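Local structure of poly-beta-1,6-N-acetyl-D-glucosamine export protein (Escherichia coli, 4Y25) at residues R11-T16 and D31-V36; N109-S114 and Y140-Q145; S190-Q195 and T209-P214; Y226-E231 and S261-I266. The protein exports the biofilm adhesin poly-beta-1,6-N-acetyl-D-glucosamine, apparently in partially N-deacetylated form, across the outer membrane, this chain being its C-terminal beta-barrel domain. All blocks are in the same frame, centred on the assembly; numbering follows the deposited sequence.

Interaction 1: R11-T16 and D31-V36; sequences RIAGST and DLTTIV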
# COMPACT_ATOMS: atom_id res chain seq x y z
N ARG A 11 0.37 0.72 -15.83
CA ARG A 11 0.49 1.28 -14.50
C ARG A 11 1.97 1.34 -14.11
O ARG A 11 2.71 0.37 -14.26
CB ARG A 11 -0.31 0.45 -13.48
CG ARG A 11 0.41 0.16 -12.18
CD ARG A 11 -0.53 -0.41 -11.12
NE ARG A 11 -1.69 0.45 -10.89
CZ ARG A 11 -2.92 0.17 -11.31
NH1 ARG A 11 -3.16 -0.95 -11.98
NH2 ARG A 11 -3.91 1.01 -11.05
N ILE A 12 2.39 2.51 -13.66
CA ILE A 12 3.75 2.70 -13.18
C ILE A 12 3.71 3.47 -11.87
O ILE A 12 3.08 4.52 -11.77
CB ILE A 12 4.63 3.44 -14.23
CG1 ILE A 12 5.95 3.88 -13.60
CG2 ILE A 12 3.89 4.63 -14.81
CD1 ILE A 12 6.89 2.74 -13.31
N ALA A 13 4.36 2.93 -10.85
CA ALA A 13 4.34 3.53 -9.53
C ALA A 13 5.71 3.43 -8.89
O ALA A 13 6.42 2.45 -9.08
CB ALA A 13 3.29 2.87 -8.65
N GLY A 14 6.08 4.45 -8.12
CA GLY A 14 7.40 4.49 -7.54
C GLY A 14 7.48 5.16 -6.19
O GLY A 14 6.67 6.03 -5.85
N SER A 15 8.48 4.76 -5.42
CA SER A 15 8.71 5.30 -4.09
C SER A 15 10.19 5.55 -3.88
O SER A 15 11.03 4.71 -4.20
CB SER A 15 8.16 4.34 -3.02
OG SER A 15 8.59 4.72 -1.73
N THR A 16 10.53 6.72 -3.35
CA THR A 16 11.92 7.05 -3.09
C THR A 16 12.08 7.90 -1.84
O THR A 16 11.33 8.84 -1.61
CB THR A 16 12.56 7.79 -4.29
OG1 THR A 16 13.79 8.38 -3.88
CG2 THR A 16 11.63 8.87 -4.79
N ASP A 31 12.11 2.43 -4.89
CA ASP A 31 11.15 1.39 -5.27
C ASP A 31 10.46 1.78 -6.56
O ASP A 31 9.88 2.86 -6.65
CB ASP A 31 10.12 1.16 -4.16
CG ASP A 31 10.60 0.19 -3.11
OD1 ASP A 31 11.80 -0.14 -3.10
OD2 ASP A 31 9.77 -0.25 -2.28
N LEU A 32 10.51 0.90 -7.55
CA LEU A 32 9.83 1.16 -8.81
C LEU A 32 9.16 -0.10 -9.35
O LEU A 32 9.81 -1.14 -9.50
CB LEU A 32 10.80 1.71 -9.86
CG LEU A 32 10.12 2.08 -11.18
CD1 LEU A 32 9.69 3.54 -11.18
CD2 LEU A 32 11.02 1.77 -12.35
N THR A 33 7.87 0.00 -9.65
CA THR A 33 7.14 -1.10 -10.26
C THR A 33 6.35 -0.62 -11.47
O THR A 33 5.64 0.38 -11.41
CB THR A 33 6.19 -1.78 -9.24
OG1 THR A 33 5.39 -2.76 -9.93
CG2 THR A 33 5.27 -0.77 -8.57
N THR A 34 6.50 -1.34 -12.58
CA THR A 34 5.75 -1.03 -13.79
C THR A 34 4.99 -2.27 -14.26
O THR A 34 5.54 -3.36 -14.33
CB THR A 34 6.68 -0.53 -14.92
OG1 THR A 34 5.97 -0.56 -16.16
CG2 THR A 34 7.92 -1.41 -15.03
N ILE A 35 3.70 -2.08 -14.55
CA ILE A 35 2.83 -3.19 -14.95
C ILE A 35 1.94 -2.80 -16.12
O ILE A 35 1.35 -1.72 -16.12
CB ILE A 35 1.94 -3.65 -13.78
CG1 ILE A 35 2.79 -4.14 -12.61
CG2 ILE A 35 0.99 -4.76 -14.23
CD1 ILE A 35 1.98 -4.58 -11.40
N VAL A 36 1.85 -3.67 -17.12
CA VAL A 36 0.97 -3.42 -18.26
C VAL A 36 -0.14 -4.47 -18.36
O VAL A 36 0.12 -5.67 -18.36
CB VAL A 36 1.76 -3.38 -19.58
CG1 VAL A 36 2.72 -4.55 -19.68
CG2 VAL A 36 0.81 -3.35 -20.77

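Interaction 2: N109-S114 and Y140-Q145; sequences NWRIGS and YVRWYQ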
# COMPACT_ATOMS: atom_id res chain seq x y z
N ASN A 109 -23.15 -3.04 0.83
CA ASN A 109 -22.54 -2.28 1.91
C ASN A 109 -21.32 -3.01 2.49
O ASN A 109 -20.45 -2.38 3.10
CB ASN A 109 -23.54 -2.01 3.03
CG ASN A 109 -24.80 -1.33 2.54
OD1 ASN A 109 -25.21 -1.50 1.40
ND2 ASN A 109 -25.43 -0.55 3.42
N TRP A 110 -21.27 -4.33 2.31
CA TRP A 110 -20.17 -5.14 2.85
C TRP A 110 -19.33 -5.80 1.75
O TRP A 110 -19.86 -6.33 0.78
CB TRP A 110 -20.71 -6.22 3.80
CG TRP A 110 -21.36 -5.70 5.06
CD1 TRP A 110 -22.59 -5.14 5.17
CD2 TRP A 110 -20.84 -5.77 6.39
NE1 TRP A 110 -22.86 -4.82 6.46
CE2 TRP A 110 -21.80 -5.19 7.24
CE3 TRP A 110 -19.64 -6.23 6.95
CZ2 TRP A 110 -21.62 -5.07 8.60
CZ3 TRP A 110 -19.46 -6.12 8.31
CH2 TRP A 110 -20.45 -5.54 9.12
N ARG A 111 -18.02 -5.78 1.93
CA ARG A 111 -17.09 -6.44 1.02
C ARG A 111 -16.02 -7.20 1.80
O ARG A 111 -15.47 -6.68 2.77
CB ARG A 111 -16.44 -5.43 0.08
CG ARG A 111 -15.28 -6.01 -0.72
CD ARG A 111 -14.55 -4.93 -1.48
NE ARG A 111 -15.39 -4.35 -2.53
CZ ARG A 111 -14.93 -3.64 -3.55
NH1 ARG A 111 -15.77 -3.15 -4.45
NH2 ARG A 111 -13.63 -3.42 -3.67
N ILE A 112 -15.72 -8.41 1.36
CA ILE A 112 -14.67 -9.21 1.99
C ILE A 112 -13.55 -9.46 0.98
O ILE A 112 -13.81 -9.79 -0.18
CB ILE A 112 -15.23 -10.54 2.53
CG1 ILE A 112 -16.18 -10.27 3.70
CG2 ILE A 112 -14.10 -11.46 2.97
CD1 ILE A 112 -16.65 -11.51 4.42
N GLY A 113 -12.31 -9.28 1.43
CA GLY A 113 -11.16 -9.47 0.58
C GLY A 113 -10.16 -10.47 1.14
O GLY A 113 -9.98 -10.57 2.35
N SER A 114 -9.50 -11.20 0.25
CA SER A 114 -8.53 -12.21 0.63
C SER A 114 -7.25 -12.03 -0.18
O SER A 114 -7.30 -11.50 -1.29
CB SER A 114 -9.11 -13.62 0.43
OG SER A 114 -8.28 -14.61 1.01
N TYR A 140 -9.53 -8.91 4.76
CA TYR A 140 -10.13 -7.67 5.22
C TYR A 140 -11.64 -7.61 5.01
O TYR A 140 -12.20 -8.32 4.17
CB TYR A 140 -9.48 -6.46 4.54
CG TYR A 140 -9.68 -6.36 3.05
CD1 TYR A 140 -10.82 -5.75 2.52
CD2 TYR A 140 -8.73 -6.83 2.16
CE1 TYR A 140 -11.00 -5.64 1.15
CE2 TYR A 140 -8.90 -6.73 0.79
CZ TYR A 140 -10.04 -6.13 0.29
OH TYR A 140 -10.22 -6.02 -1.07
N VAL A 141 -12.30 -6.76 5.80
CA VAL A 141 -13.74 -6.54 5.70
C VAL A 141 -14.02 -5.04 5.71
O VAL A 141 -13.53 -4.31 6.56
CB VAL A 141 -14.50 -7.23 6.85
CG1 VAL A 141 -15.98 -6.88 6.79
CG2 VAL A 141 -14.30 -8.73 6.80
N ARG A 142 -14.82 -4.59 4.74
CA ARG A 142 -15.13 -3.18 4.59
C ARG A 142 -16.65 -2.95 4.63
O ARG A 142 -17.40 -3.68 3.99
CB ARG A 142 -14.50 -2.65 3.30
CG ARG A 142 -15.25 -1.58 2.53
CD ARG A 142 -14.56 -1.33 1.19
NE ARG A 142 -15.46 -0.85 0.14
CZ ARG A 142 -15.06 -0.31 -1.01
NH1 ARG A 142 -13.77 -0.14 -1.25
NH2 ARG A 142 -15.96 0.10 -1.90
N TRP A 143 -17.08 -1.95 5.39
CA TRP A 143 -18.50 -1.73 5.65
C TRP A 143 -18.91 -0.27 5.46
O TRP A 143 -18.35 0.63 6.10
CB TRP A 143 -18.85 -2.20 7.06
CG TRP A 143 -20.21 -1.80 7.51
CD1 TRP A 143 -21.37 -1.85 6.78
CD2 TRP A 143 -20.56 -1.26 8.79
NE1 TRP A 143 -22.42 -1.38 7.53
CE2 TRP A 143 -21.95 -1.01 8.77
CE3 TRP A 143 -19.84 -0.96 9.94
CZ2 TRP A 143 -22.63 -0.48 9.86
CZ3 TRP A 143 -20.51 -0.43 11.03
CH2 TRP A 143 -21.89 -0.20 10.98
N TYR A 144 -19.90 -0.04 4.60
CA TYR A 144 -20.36 1.32 4.27
C TYR A 144 -21.72 1.64 4.87
O TYR A 144 -22.75 1.35 4.29
CB TYR A 144 -20.39 1.52 2.75
CG TYR A 144 -19.01 1.57 2.19
CD1 TYR A 144 -17.92 1.53 3.04
CD2 TYR A 144 -18.76 1.78 0.84
CE1 TYR A 144 -16.61 1.61 2.57
CE2 TYR A 144 -17.44 1.87 0.36
CZ TYR A 144 -16.37 1.80 1.26
OH TYR A 144 -15.05 1.91 0.85
N GLN A 145 -21.69 2.27 6.05
CA GLN A 145 -22.88 2.46 6.88
C GLN A 145 -23.80 3.56 6.36
O GLN A 145 -25.02 3.39 6.34
CB GLN A 145 -22.45 2.75 8.33
CG GLN A 145 -23.28 3.78 9.09
CD GLN A 145 -22.79 3.97 10.52
OE1 GLN A 145 -22.04 3.15 11.05
NE2 GLN A 145 -23.22 5.05 11.16

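Interaction 3: S190-Q195 and T209-P214; sequences SLYYEQ and TFDIVP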
# COMPACT_ATOMS: atom_id res chain seq x y z
N SER A 190 -6.97 5.84 12.31
CA SER A 190 -6.38 4.53 12.05
C SER A 190 -5.87 3.87 13.33
O SER A 190 -5.30 4.52 14.20
CB SER A 190 -5.24 4.66 11.04
OG SER A 190 -4.83 3.38 10.58
N LEU A 191 -6.09 2.56 13.42
CA LEU A 191 -5.52 1.74 14.48
C LEU A 191 -4.68 0.63 13.88
O LEU A 191 -4.98 0.13 12.79
CB LEU A 191 -6.62 1.16 15.37
CG LEU A 191 -7.57 2.15 16.05
CD1 LEU A 191 -8.52 1.42 16.97
CD2 LEU A 191 -6.79 3.20 16.81
N TYR A 192 -3.62 0.24 14.58
CA TYR A 192 -2.72 -0.78 14.06
C TYR A 192 -2.10 -1.61 15.18
O TYR A 192 -1.73 -1.08 16.23
CB TYR A 192 -1.62 -0.14 13.21
CG TYR A 192 -0.58 -1.11 12.70
CD1 TYR A 192 -0.88 -2.01 11.69
CD2 TYR A 192 0.71 -1.10 13.21
CE1 TYR A 192 0.08 -2.90 11.21
CE2 TYR A 192 1.67 -1.98 12.75
CZ TYR A 192 1.35 -2.87 11.75
OH TYR A 192 2.31 -3.74 11.28
N TYR A 193 -1.99 -2.91 14.94
CA TYR A 193 -1.42 -3.84 15.91
C TYR A 193 -0.46 -4.80 15.21
O TYR A 193 -0.78 -5.35 14.16
CB TYR A 193 -2.53 -4.62 16.63
CG TYR A 193 -2.05 -5.64 17.64
CD1 TYR A 193 -1.62 -5.24 18.90
CD2 TYR A 193 -2.05 -6.99 17.35
CE1 TYR A 193 -1.19 -6.17 19.83
CE2 TYR A 193 -1.62 -7.93 18.27
CZ TYR A 193 -1.19 -7.51 19.51
OH TYR A 193 -0.77 -8.44 20.43
N GLU A 194 0.73 -4.98 15.78
CA GLU A 194 1.72 -5.88 15.22
C GLU A 194 2.41 -6.68 16.32
O GLU A 194 2.88 -6.12 17.31
CB GLU A 194 2.76 -5.12 14.40
CG GLU A 194 3.90 -5.99 13.88
CD GLU A 194 5.01 -5.19 13.21
OE1 GLU A 194 4.83 -3.96 13.03
OE2 GLU A 194 6.05 -5.78 12.87
N GLN A 195 2.48 -8.00 16.14
CA GLN A 195 3.14 -8.87 17.09
C GLN A 195 4.09 -9.84 16.38
O GLN A 195 3.73 -10.43 15.37
CB GLN A 195 2.11 -9.64 17.92
CG GLN A 195 2.65 -10.88 18.63
CD GLN A 195 2.11 -12.17 18.05
OE1 GLN A 195 1.13 -12.16 17.31
NE2 GLN A 195 2.75 -13.28 18.37
N THR A 209 3.54 -3.98 19.14
CA THR A 209 3.35 -2.56 18.89
C THR A 209 1.87 -2.24 18.69
O THR A 209 1.13 -3.02 18.10
CB THR A 209 4.14 -2.10 17.65
OG1 THR A 209 5.48 -2.58 17.74
CG2 THR A 209 4.15 -0.58 17.54
N PHE A 210 1.44 -1.09 19.21
CA PHE A 210 0.06 -0.65 19.03
C PHE A 210 0.02 0.87 18.85
O PHE A 210 0.60 1.62 19.63
CB PHE A 210 -0.80 -1.07 20.22
CG PHE A 210 -2.23 -0.64 20.12
CD1 PHE A 210 -3.09 -1.27 19.23
CD2 PHE A 210 -2.73 0.37 20.91
CE1 PHE A 210 -4.41 -0.88 19.12
CE2 PHE A 210 -4.05 0.77 20.81
CZ PHE A 210 -4.89 0.14 19.92
N ASP A 211 -0.66 1.31 17.79
CA ASP A 211 -0.73 2.73 17.47
C ASP A 211 -2.16 3.23 17.35
O ASP A 211 -3.03 2.54 16.81
CB ASP A 211 0.02 3.02 16.16
CG ASP A 211 1.42 2.44 16.13
OD1 ASP A 211 2.03 2.31 17.21
OD2 ASP A 211 1.90 2.11 15.03
N ILE A 212 -2.40 4.43 17.85
CA ILE A 212 -3.65 5.13 17.62
C ILE A 212 -3.34 6.46 16.96
O ILE A 212 -2.78 7.35 17.59
CB ILE A 212 -4.44 5.36 18.92
CG1 ILE A 212 -4.73 4.04 19.62
CG2 ILE A 212 -5.72 6.11 18.64
CD1 ILE A 212 -5.46 4.19 20.95
N VAL A 213 -3.69 6.59 15.69
CA VAL A 213 -3.42 7.82 14.96
C VAL A 213 -4.67 8.40 14.31
O VAL A 213 -5.09 7.95 13.25
CB VAL A 213 -2.36 7.61 13.85
CG1 VAL A 213 -2.03 8.94 13.19
CG2 VAL A 213 -1.10 6.97 14.42
N PRO A 214 -5.29 9.40 14.97
CA PRO A 214 -6.38 10.13 14.34
C PRO A 214 -5.83 11.10 13.30
O PRO A 214 -4.89 11.84 13.59
CB PRO A 214 -7.04 10.87 15.50
CG PRO A 214 -5.95 11.03 16.50
CD PRO A 214 -5.08 9.81 16.37

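Interaction 4: Y226-E231 and S261-I266; sequences YENSWE and SWNDVI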
# COMPACT_ATOMS: atom_id res chain seq x y z
N TYR A 226 -15.27 19.66 -17.01
CA TYR A 226 -15.99 18.48 -17.46
C TYR A 226 -15.32 17.18 -16.96
O TYR A 226 -15.31 16.92 -15.76
CB TYR A 226 -16.12 18.51 -18.99
CG TYR A 226 -17.35 19.22 -19.52
CD1 TYR A 226 -17.92 20.30 -18.85
CD2 TYR A 226 -17.97 18.78 -20.68
CE1 TYR A 226 -19.06 20.93 -19.34
CE2 TYR A 226 -19.10 19.39 -21.17
CZ TYR A 226 -19.64 20.46 -20.51
OH TYR A 226 -20.77 21.06 -21.02
N GLU A 227 -14.76 16.36 -17.86
CA GLU A 227 -14.22 15.05 -17.43
C GLU A 227 -12.71 14.97 -17.13
O GLU A 227 -12.18 13.87 -16.94
CB GLU A 227 -14.53 13.96 -18.47
CG GLU A 227 -16.01 13.60 -18.66
CD GLU A 227 -16.86 14.68 -19.30
OE1 GLU A 227 -16.32 15.74 -19.65
OE2 GLU A 227 -18.08 14.48 -19.44
N ASN A 228 -12.02 16.11 -17.08
CA ASN A 228 -10.61 16.10 -16.66
C ASN A 228 -10.32 17.21 -15.65
O ASN A 228 -10.85 18.32 -15.76
CB ASN A 228 -9.68 16.23 -17.87
CG ASN A 228 -10.25 17.09 -18.97
OD1 ASN A 228 -11.02 18.01 -18.70
ND2 ASN A 228 -9.88 16.81 -20.21
N SER A 229 -9.50 16.90 -14.65
CA SER A 229 -9.35 17.78 -13.49
C SER A 229 -7.95 17.79 -12.87
O SER A 229 -7.05 17.07 -13.30
CB SER A 229 -10.37 17.39 -12.42
OG SER A 229 -10.24 16.02 -12.08
N TRP A 230 -7.80 18.62 -11.83
CA TRP A 230 -6.54 18.79 -11.13
C TRP A 230 -6.79 19.16 -9.67
O TRP A 230 -7.37 20.20 -9.39
CB TRP A 230 -5.70 19.89 -11.81
CG TRP A 230 -4.37 20.12 -11.17
CD1 TRP A 230 -3.65 19.24 -10.42
CD2 TRP A 230 -3.60 21.33 -11.21
NE1 TRP A 230 -2.47 19.82 -10.00
CE2 TRP A 230 -2.42 21.11 -10.47
CE3 TRP A 230 -3.80 22.58 -11.80
CZ2 TRP A 230 -1.44 22.08 -10.31
CZ3 TRP A 230 -2.82 23.55 -11.64
CH2 TRP A 230 -1.66 23.30 -10.90
N GLU A 231 -6.35 18.31 -8.75
CA GLU A 231 -6.59 18.56 -7.33
C GLU A 231 -5.32 18.46 -6.49
O GLU A 231 -4.35 17.81 -6.89
CB GLU A 231 -7.63 17.59 -6.79
CG GLU A 231 -7.18 16.13 -6.76
CD GLU A 231 -8.08 15.25 -5.91
OE1 GLU A 231 -8.96 15.80 -5.21
OE2 GLU A 231 -7.90 14.02 -5.93
N SER A 261 -6.19 14.18 -13.70
CA SER A 261 -6.98 13.23 -14.48
C SER A 261 -7.26 13.85 -15.84
O SER A 261 -7.70 14.99 -15.92
CB SER A 261 -8.28 12.89 -13.76
OG SER A 261 -9.09 12.04 -14.55
N TRP A 262 -6.98 13.10 -16.91
CA TRP A 262 -7.13 13.66 -18.26
C TRP A 262 -7.78 12.70 -19.25
O TRP A 262 -7.18 11.70 -19.64
CB TRP A 262 -5.77 14.09 -18.80
CG TRP A 262 -5.89 15.14 -19.85
CD1 TRP A 262 -5.90 14.95 -21.20
CD2 TRP A 262 -6.04 16.55 -19.64
NE1 TRP A 262 -6.04 16.16 -21.85
CE2 TRP A 262 -6.12 17.15 -20.91
CE3 TRP A 262 -6.10 17.36 -18.50
CZ2 TRP A 262 -6.27 18.53 -21.07
CZ3 TRP A 262 -6.24 18.72 -18.66
CH2 TRP A 262 -6.32 19.30 -19.94
N ASN A 263 -9.01 13.02 -19.64
CA ASN A 263 -9.76 12.28 -20.65
C ASN A 263 -9.96 10.80 -20.34
O ASN A 263 -10.15 9.99 -21.25
CB ASN A 263 -9.08 12.40 -22.02
CG ASN A 263 -9.11 13.82 -22.55
OD1 ASN A 263 -9.98 14.61 -22.20
ND2 ASN A 263 -8.15 14.15 -23.41
N ASP A 264 -9.92 10.45 -19.05
CA ASP A 264 -10.05 9.07 -18.59
C ASP A 264 -8.99 8.16 -19.23
O ASP A 264 -9.17 6.95 -19.31
CB ASP A 264 -11.46 8.53 -18.89
CG ASP A 264 -12.55 9.54 -18.58
OD1 ASP A 264 -12.33 10.40 -17.69
OD2 ASP A 264 -13.62 9.49 -19.22
N VAL A 265 -7.89 8.77 -19.65
CA VAL A 265 -6.81 8.07 -20.33
C VAL A 265 -5.49 8.34 -19.60
O VAL A 265 -4.56 7.53 -19.63
CB VAL A 265 -6.71 8.51 -21.81
CG1 VAL A 265 -5.48 7.94 -22.48
CG2 VAL A 265 -7.97 8.08 -22.56
N ILE A 266 -5.44 9.49 -18.92
CA ILE A 266 -4.28 9.85 -18.11
C ILE A 266 -4.66 10.02 -16.65
O ILE A 266 -5.55 10.81 -16.33
CB ILE A 266 -3.63 11.16 -18.60
CG1 ILE A 266 -3.29 11.09 -20.09
CG2 ILE A 266 -2.39 11.47 -17.77
CD1 ILE A 266 -2.21 10.09 -20.42

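Interaction 1: R11-T16 and D31-V36
Between Ala13 and Thr33 the flat groups that meet are peptide units, and neither segment supplies an aromatic ring. Ala13 N gives its hydrogen to Thr33 O at 2.9 Å, and Thr33 N bonds back to Ala13 O. Arg11 with Ile35 and Ser15 with Asp31 repeat this reciprocal pair of hydrogen bonds, for six in all across two strands that run almost exactly antiparallel, 176° apart. One face carries Arg11, Ala13 and Ser15 with Ile35, Thr33 and Asp31. Two contacts mark it: Thr33 CG2 comes within 4.1 Å of Ala13 CB, and Ser15 CB lies 3.9 Å from Asp31 CB. The guanidinium of Arg11 is the one planar side-chain group besides the carboxylate of Asp31; its chain bends at chi3 (-54°), which turns NE, and the guanidinium ends up clear of strand 30-37.

The other face, with Ile12, Leu32 and Thr34, is mostly apolar and worked by the tip of Ile12. Its CG1 stands anti to the backbone N (chi1 168°), and CD1 beyond it reaches over the partner strand to Leu32 CD1, 3.6 Å away, the two side chains crossing obliquely. The same methyl also meets Thr34 CB at 3.7 Å. Gly14, paired with Leu32, adds no side chain to this surface.

The pair is the first hairpin of the barrel. On one side strand 30-37 bonds to strand 45-55, through Leu32 with Tyr53 and Thr34 with Phe51; on the other, strand 8-20 bonds to strand 283-297, through Ile12 with Met293, so that first and last strands close the cylinder.

Interaction 2: N109-S114 and Y140-Q145
Trp110 lays its indole against that of Trp143, where antiparallel strands 110-118 and 134-144 pair through backbone hydrogen bonds such as those of Arg111 with Arg142. CB passes near Arg142 O; CG stands beside the backbone N (chi1 -65°), and the indole beyond it runs alongside Trp143. CD1 and CD2 face Trp143 CD1. NE1 comes within 3.3 Å of Trp143 CD1, with CE2 close by. On the benzene side, CZ2 lies 3.7 Å from Trp143 CG and the tip, CH2, 4.1 Å from it, whereas CE3 and CZ3 turn to Val141 CG1 at the ring edge. An offset stack results, the six-membered ring of Trp110 4.2 Å from the five-membered ring of Trp143 between centroids, planes 19° apart. Trp143 CB adds a CH-pi contact.

The other face of the sheet holds Tyr140, whose ring lies over Gly113 with Gly113 CA 3.6 Å from its centroid, and a second stack: the guanidinium of Arg111 rests flat on that of Arg142, planes 8° apart.

Chemically the two faces divide: the tryptophans on the outer surface are consistent with an aromatic girdle like those of outer-membrane barrels, while the inward arginines bring like charges together and probably make the lumen locally positive.

Interaction 3: S190-Q195 and T209-P214
Tyr192 and Asp211 lie side by side on the inward face of the sheet, where this contact is most enclosed. Tyr192 CD2 comes 3.9 Å from Asp211 OD2, the carboxylate sitting at the ring edge with the two planes 37° apart. With CG anti to its carbonyl carbon (chi1 -50°), Asp211 is gripped from outside the two strands as well: OD2 forms a salt bridge with Arg277, and OD1 is hydrogen-bonded to Ser241, and these partners satisfy the carboxylate. Tyr192 OH is bonded to Glu168, and Glu194 OE2 meets Arg166 and Asn196. Buried Thr209 and Val213 flank Asp211 along the same face.

The outward face is looser and largely apolar. Leu191 CD2 touches both branches of Ile212, CG1 and CG2 each at 3.6 Å, the two side chains pointing the same way, and Ile212 is exposed on the surface. Next to them, Tyr193 CD1 approaches Phe210 CD1 at 4.2 Å, at the edge of the Tyr193 ring, and the two rings do not stack. Phe210 CD1 also lies 3.3 Å from Tyr192 O.

Between the two faces six backbone hydrogen bonds join the strands, from Ser190 with Val213 to Glu194 with Thr209. An apolar outer surface over a polar, charge-paired inner wall is the hallmark of a porin-like transmembrane beta-barrel.

Interaction 4: Y226-E231 and S261-I266
Ser229 and Ser261 form an antiparallel hydrogen-bonded pair, Ser229 N to Ser261 O at 2.9 Å and Ser261 N to Ser229 O at 3.0 Å, the last backbone rung where two neighbouring barrel strands run out into turns. The motif beside it is a classic beta bulge: Val265 and Ile266 both face Trp262, in the tight connection that carries the chain from strand 247-262 into strand 266-278.

Asn228 carries most of the side-chain contact. Its CB packs against Trp262, 3.8 Å from CE3, and the amide then extends over the indole. ND2 stands 3.8 Å above the ring plane, over its centre, with amide and ring planes 34° apart, so it is the face of the tryptophan that receives the amide. The same ND2 lies 3.0 Å from Asn263 OD1, the two asparagine side chains running side by side and pointing the same way. Trp262 CB points away from the other strand; CG stands anti to the backbone N (chi1 -156°), and the indole beyond it lies under the Asn228 amide.

The Ser229 and Ser261 side chains share one face of the sheet, OG of the former 4.1 Å from CB of the latter. Farther out, Glu227 O lies 3.6 Å from Asp264 OD1, an approach of two acceptors. These turns lie at the end of the barrel where the chain termini are, consistent with the periplasmic side.

Asn263 and Asp264 both adopt left-handed helical backbone angles, and across the turn they make, Trp262 O accepts two hydrogens, from Val265 N and Ile266 N, approaching from the same face of its carbonyl plane.

Overall arrangement
All four contacts belong to one closed antiparallel sheet of sixteen strands and follow one another along the chain without interleaving. Interaction 1 lies at the first hairpin, interaction 2 joins strands 110-118 and 134-144, interaction 3 joins 183-195 and 208-225, and interaction 4 links the next strand, 228-243, to 247-262. None touches another. Interaction 1 is about 27 Å, centre to centre, from both interactions 2 and 3, on the opposite side of the chain's centre. Interactions 3 and 4, although on successive strands, are about 36 Å apart between centres. Neighbour-to-neighbour pairing thus builds the whole wall of the pore through which the polysaccharide is exported.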